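PDB 6B10: putative peptidyl-arginine deiminase family protein from Campylobacter jejuni subsp. jejuni serotype O:2, which probably hydrolyses agmatine to N-carbamoylputrescine as an agmatine deiminase, a step of polyamine biosynthesis leading toward putrescine. Local coordinates for residues Y21-W33 / E77-R89. Sequence-based numbering, arbitrary orientation.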
loop_
_atom_site.group_PDB
_atom_site.type_symbol
_atom_site.label_atom_id
_atom_site.label_comp_id
_atom_site.label_asym_id
_atom_site.label_seq_id
_atom_site.Cartn_x
_atom_site.Cartn_y
_atom_site.Cartn_z
ATOM N N TYR A 21 1.791 -13.738 3.454
ATOM C CA TYR A 21 1.241 -12.959 4.563
ATOM C C TYR A 21 0.771 -11.578 4.132
ATOM O O TYR A 21 1.340 -10.977 3.218
ATOM C CB TYR A 21 2.311 -12.719 5.623
ATOM C CG TYR A 21 2.713 -13.919 6.456
ATOM C CD1 TYR A 21 1.981 -14.290 7.578
ATOM C CD2 TYR A 21 3.856 -14.653 6.146
ATOM C CE1 TYR A 21 2.363 -15.364 8.358
ATOM C CE2 TYR A 21 4.242 -15.738 6.917
ATOM C CZ TYR A 21 3.496 -16.086 8.020
ATOM O OH TYR A 21 3.883 -17.160 8.788
ATOM N N LEU A 22 -0.261 -11.077 4.812
ATOM C CA LEU A 22 -0.461 -9.640 4.948
ATOM C C LEU A 22 -0.008 -9.251 6.359
ATOM O O LEU A 22 -0.403 -9.867 7.353
ATOM C CB LEU A 22 -1.919 -9.230 4.720
ATOM C CG LEU A 22 -2.139 -7.725 4.488
ATOM C CD1 LEU A 22 -1.597 -7.284 3.138
ATOM C CD2 LEU A 22 -3.608 -7.347 4.585
ATOM N N MET A 23 0.820 -8.223 6.436
ATOM C CA MET A 23 1.424 -7.828 7.689
ATOM C C MET A 23 0.900 -6.469 8.126
ATOM O O MET A 23 0.797 -5.548 7.321
ATOM C CB MET A 23 2.933 -7.796 7.528
ATOM C CG MET A 23 3.495 -9.107 6.996
ATOM S SD MET A 23 5.288 -9.133 6.879
ATOM C CE MET A 23 5.599 -7.741 5.800
ATOM N N LEU A 24 0.557 -6.362 9.406
ATOM C CA LEU A 24 0.052 -5.125 9.988
ATOM C C LEU A 24 0.709 -4.843 11.339
ATOM O O LEU A 24 1.132 -5.760 12.050
ATOM C CB LEU A 24 -1.468 -5.203 10.172
ATOM C CG LEU A 24 -2.295 -5.596 8.938
ATOM C CD1 LEU A 24 -2.601 -7.084 8.933
ATOM C CD2 LEU A 24 -3.595 -4.802 8.855
ATOM N N SER A 25 0.787 -3.564 11.684
ATOM C CA SER A 25 1.278 -3.134 12.983
ATOM C C SER A 25 0.112 -2.576 13.792
ATOM O O SER A 25 -0.387 -1.490 13.504
ATOM C CB SER A 25 2.359 -2.076 12.807
ATOM O OG SER A 25 2.826 -1.618 14.062
ATOM N N LEU A 26 -0.318 -3.325 14.805
ATOM C CA LEU A 26 -1.472 -2.943 15.621
ATOM C C LEU A 26 -1.337 -1.568 16.279
ATOM O O LEU A 26 -0.243 -1.178 16.696
ATOM C CB LEU A 26 -1.737 -3.987 16.706
ATOM C CG LEU A 26 -2.256 -5.344 16.237
ATOM C CD1 LEU A 26 -2.405 -6.272 17.429
ATOM C CD2 LEU A 26 -3.583 -5.224 15.497
ATOM N N PRO A 27 -2.452 -0.817 16.349
ATOM C CA PRO A 27 -2.476 0.369 17.198
ATOM C C PRO A 27 -2.509 -0.048 18.660
ATOM O O PRO A 27 -3.161 -1.030 19.001
ATOM C CB PRO A 27 -3.786 1.071 16.811
ATOM C CG PRO A 27 -4.241 0.424 15.549
ATOM C CD PRO A 27 -3.706 -0.971 15.594
ATOM N N HIS A 28 -1.790 0.678 19.505
ATOM C CA HIS A 28 -1.789 0.409 20.942
ATOM C C HIS A 28 -1.903 1.706 21.727
ATOM O O HIS A 28 -1.674 2.793 21.187
ATOM C CB HIS A 28 -0.533 -0.371 21.362
ATOM C CG HIS A 28 0.747 0.175 20.805
ATOM N ND1 HIS A 28 1.274 1.389 21.192
ATOM C CD2 HIS A 28 1.615 -0.340 19.902
ATOM C CE1 HIS A 28 2.405 1.604 20.544
ATOM N NE2 HIS A 28 2.635 0.569 19.755
ATOM N N GLU A 29 -2.256 1.576 23.005
ATOM C CA GLU A 29 -2.400 2.720 23.905
ATOM C C GLU A 29 -1.038 3.315 24.253
ATOM O O GLU A 29 -0.555 3.168 25.372
ATOM C CB GLU A 29 -3.127 2.298 25.188
ATOM N N LYS A 30 -0.433 3.988 23.277
ATOM C CA LYS A 30 0.892 4.597 23.423
ATOM C C LYS A 30 1.178 5.551 22.264
ATOM O O LYS A 30 1.673 6.657 22.472
ATOM C CB LYS A 30 1.985 3.528 23.495
ATOM N N SER A 31 0.869 5.110 21.046
ATOM C CA SER A 31 0.902 5.964 19.856
ATOM C C SER A 31 -0.260 6.975 19.877
ATOM O O SER A 31 -0.858 7.206 20.928
ATOM C CB SER A 31 0.852 5.082 18.604
ATOM O OG SER A 31 -0.328 4.295 18.589
ATOM N N ASP A 32 -0.586 7.568 18.727
ATOM C CA ASP A 32 -1.616 8.612 18.652
ATOM C C ASP A 32 -3.003 8.078 18.269
ATOM O O ASP A 32 -3.754 8.748 17.560
ATOM C CB ASP A 32 -1.180 9.697 17.659
ATOM C CG ASP A 32 0.162 10.315 18.019
ATOM O OD1 ASP A 32 0.368 10.656 19.204
ATOM O OD2 ASP A 32 1.009 10.467 17.116
ATOM N N TRP A 33 -3.336 6.879 18.750
ATOM C CA TRP A 33 -4.660 6.284 18.555
ATOM C C TRP A 33 -5.451 6.238 19.869
ATOM O O TRP A 33 -6.533 5.647 19.921
ATOM C CB TRP A 33 -4.523 4.859 17.999
ATOM C CG TRP A 33 -4.013 4.775 16.583
ATOM C CD1 TRP A 33 -2.735 4.503 16.186
ATOM C CD2 TRP A 33 -4.777 4.940 15.383
ATOM N NE1 TRP A 33 -2.654 4.496 14.816
ATOM C CE2 TRP A 33 -3.894 4.761 14.297
ATOM C CE3 TRP A 33 -6.121 5.226 15.120
ATOM C CZ2 TRP A 33 -4.312 4.861 12.966
ATOM C CZ3 TRP A 33 -6.536 5.327 13.796
ATOM C CH2 TRP A 33 -5.632 5.142 12.736
ATOM N N GLU A 77 -1.310 -14.958 12.834
ATOM C CA GLU A 77 -0.111 -15.162 13.634
ATOM C C GLU A 77 0.268 -13.855 14.292
ATOM O O GLU A 77 -0.210 -12.789 13.897
ATOM C CB GLU A 77 1.038 -15.687 12.776
ATOM C CG GLU A 77 0.793 -17.097 12.271
ATOM C CD GLU A 77 1.821 -17.561 11.267
ATOM O OE1 GLU A 77 2.912 -16.958 11.191
ATOM O OE2 GLU A 77 1.535 -18.547 10.558
ATOM N N PHE A 78 1.123 -13.951 15.302
ATOM C CA PHE A 78 1.506 -12.808 16.112
ATOM C C PHE A 78 3.017 -12.772 16.263
ATOM O O PHE A 78 3.669 -13.810 16.236
ATOM C CB PHE A 78 0.839 -12.893 17.486
ATOM C CG PHE A 78 -0.613 -13.275 17.427
ATOM C CD1 PHE A 78 -1.579 -12.338 17.088
ATOM C CD2 PHE A 78 -1.014 -14.578 17.691
ATOM C CE1 PHE A 78 -2.917 -12.687 17.024
ATOM C CE2 PHE A 78 -2.353 -14.934 17.633
ATOM C CZ PHE A 78 -3.306 -13.986 17.298
ATOM N N PHE A 79 3.563 -11.572 16.410
ATOM C CA PHE A 79 4.996 -11.388 16.570
ATOM C C PHE A 79 5.274 -10.232 17.525
ATOM O O PHE A 79 4.990 -9.075 17.209
ATOM C CB PHE A 79 5.658 -11.116 15.221
ATOM C CG PHE A 79 7.129 -10.829 15.320
ATOM C CD1 PHE A 79 8.029 -11.850 15.600
ATOM C CD2 PHE A 79 7.616 -9.542 15.146
ATOM C CE1 PHE A 79 9.387 -11.591 15.701
ATOM C CE2 PHE A 79 8.974 -9.278 15.243
ATOM C CZ PHE A 79 9.860 -10.302 15.521
ATOM N N LYS A 80 5.830 -10.556 18.692
ATOM C CA LYS A 80 6.150 -9.554 19.703
ATOM C C LYS A 80 7.289 -8.661 19.221
ATOM O O LYS A 80 8.350 -9.153 18.831
ATOM C CB LYS A 80 6.532 -10.221 21.027
ATOM N N CYS A 81 7.053 -7.351 19.246
ATOM C CA CYS A 81 8.036 -6.367 18.795
ATOM C C CYS A 81 7.525 -4.955 19.065
ATOM O O CYS A 81 6.379 -4.639 18.749
ATOM C CB CYS A 81 8.310 -6.538 17.301
ATOM S SG CYS A 81 9.319 -5.240 16.568
ATOM N N ASP A 82 8.372 -4.111 19.648
ATOM C CA ASP A 82 7.972 -2.747 19.995
ATOM C C ASP A 82 7.862 -1.882 18.753
ATOM O O ASP A 82 8.575 -2.090 17.773
ATOM C CB ASP A 82 8.959 -2.111 20.978
ATOM C CG ASP A 82 8.894 -2.732 22.361
ATOM O OD1 ASP A 82 8.397 -3.872 22.487
ATOM O OD2 ASP A 82 9.346 -2.078 23.324
ATOM N N THR A 83 6.969 -0.900 18.820
ATOM C CA THR A 83 6.701 0.007 17.706
ATOM C C THR A 83 5.799 1.150 18.175
ATOM O O THR A 83 5.377 1.187 19.332
ATOM C CB THR A 83 6.018 -0.732 16.527
ATOM O OG1 THR A 83 5.836 0.166 15.423
ATOM C CG2 THR A 83 4.666 -1.322 16.948
ATOM N N ASN A 84 5.515 2.082 17.274
ATOM C CA ASN A 84 4.465 3.081 17.496
ATOM C C ASN A 84 3.668 3.355 16.218
ATOM O O ASN A 84 2.443 3.240 16.215
ATOM C CB ASN A 84 5.030 4.378 18.099
ATOM C CG ASN A 84 6.270 4.881 17.382
ATOM O OD1 ASN A 84 6.876 4.172 16.575
ATOM N ND2 ASN A 84 6.654 6.117 17.676
ATOM N N ASP A 85 4.372 3.695 15.140
ATOM C CA ASP A 85 3.768 3.868 13.820
ATOM C C ASP A 85 3.067 2.577 13.383
ATOM O O ASP A 85 3.670 1.501 13.403
ATOM C CB ASP A 85 4.861 4.240 12.812
ATOM C CG ASP A 85 4.316 4.585 11.435
ATOM O OD1 ASP A 85 3.089 4.525 11.223
ATOM O OD2 ASP A 85 5.134 4.913 10.552
ATOM N N THR A 86 1.794 2.689 13.008
ATOM C CA THR A 86 1.023 1.549 12.508
ATOM C C THR A 86 1.048 1.446 10.973
ATOM O O THR A 86 0.636 0.436 10.404
ATOM C CB THR A 86 -0.445 1.630 12.963
ATOM O OG1 THR A 86 -1.031 2.847 12.487
ATOM C CG2 THR A 86 -0.536 1.577 14.478
ATOM N N TRP A 87 1.526 2.492 10.307
ATOM C CA TRP A 87 1.506 2.538 8.853
ATOM C C TRP A 87 2.688 1.759 8.299
ATOM O O TRP A 87 3.682 2.333 7.875
ATOM C CB TRP A 87 1.507 3.989 8.366
ATOM C CG TRP A 87 0.364 4.804 8.930
ATOM C CD1 TRP A 87 0.463 5.895 9.744
ATOM C CD2 TRP A 87 -1.041 4.574 8.737
ATOM N NE1 TRP A 87 -0.789 6.364 10.061
ATOM C CE2 TRP A 87 -1.730 5.573 9.457
ATOM C CE3 TRP A 87 -1.783 3.625 8.025
ATOM C CZ2 TRP A 87 -3.125 5.652 9.484
ATOM C CZ3 TRP A 87 -3.173 3.703 8.054
ATOM C CH2 TRP A 87 -3.827 4.709 8.778
ATOM N N ILE A 88 2.562 0.435 8.316
ATOM C CA ILE A 88 3.665 -0.453 7.941
ATOM C C ILE A 88 4.042 -0.349 6.455
ATOM O O ILE A 88 5.195 -0.585 6.098
ATOM C CB ILE A 88 3.386 -1.923 8.352
ATOM C CG1 ILE A 88 4.632 -2.794 8.142
ATOM C CG2 ILE A 88 2.213 -2.510 7.585
ATOM C CD1 ILE A 88 4.571 -4.130 8.853
ATOM N N ARG A 89 3.087 0.010 5.596
ATOM C CA ARG A 89 3.378 0.292 4.184
ATOM C C ARG A 89 4.504 1.334 4.024
ATOM O O ARG A 89 5.291 1.261 3.078
ATOM C CB ARG A 89 2.098 0.764 3.471
ATOM C CG ARG A 89 2.218 1.047 1.969
ATOM C CD ARG A 89 2.276 -0.195 1.092
ATOM N NE ARG A 89 1.210 -1.155 1.382
ATOM C CZ ARG A 89 1.084 -2.340 0.783
ATOM N NH1 ARG A 89 1.927 -2.704 -0.170
ATOM N NH2 ARG A 89 0.099 -3.158 1.131
#
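Thr86 sits in the bend of the chain that follows strand 19-25, its CB 3.2 Å from Ser25 O and its CG2 against Leu26 O and the ring of Pro27. With chi1 at 59°, its OG1 lies between the backbone N and carbonyl carbon and accepts from Trp33 NE1 at 3.3 Å, tilted 23° from the indole plane. The same hydroxyl oxygen stands 4.0 Å above the centre of the Trp87 ring, while Trp33 CZ2 and Trp87 CZ2 touch at 3.8 Å with the indoles set obliquely. Earlier in the 81-87 loop, Thr83 O accepts from His28 NE2 over 2.8 Å, a bond bent to 130° at the hydrogen and arriving from above the carbonyl plane. Ser25 OG packs on Thr83 CG2 and gives a weak bond to Asp85 O. An Asx turn, Trp87 N to Asp85 OD1 at 2.7 Å, bends the chain at Thr86. Beyond it, Ile88 lays CG2 on Met23 O, 3.4 Å away. Far along the strand, Tyr21 OH donates to Glu77 OE1 (2.6 Å), syn but somewhat out of the carboxylate plane, which is steeply inclined to the ring; OE1 is also salt-bridged to Lys132. Strand 56-61 runs between parallel strands 19-25 and 76-80, so the Tyr21-Glu77 bond spans it; past the strand ends the loops pack together, consistent with the pentein-like deiminase fold, with Tyr44 of helix 37-52 against Pro27 and Thr86.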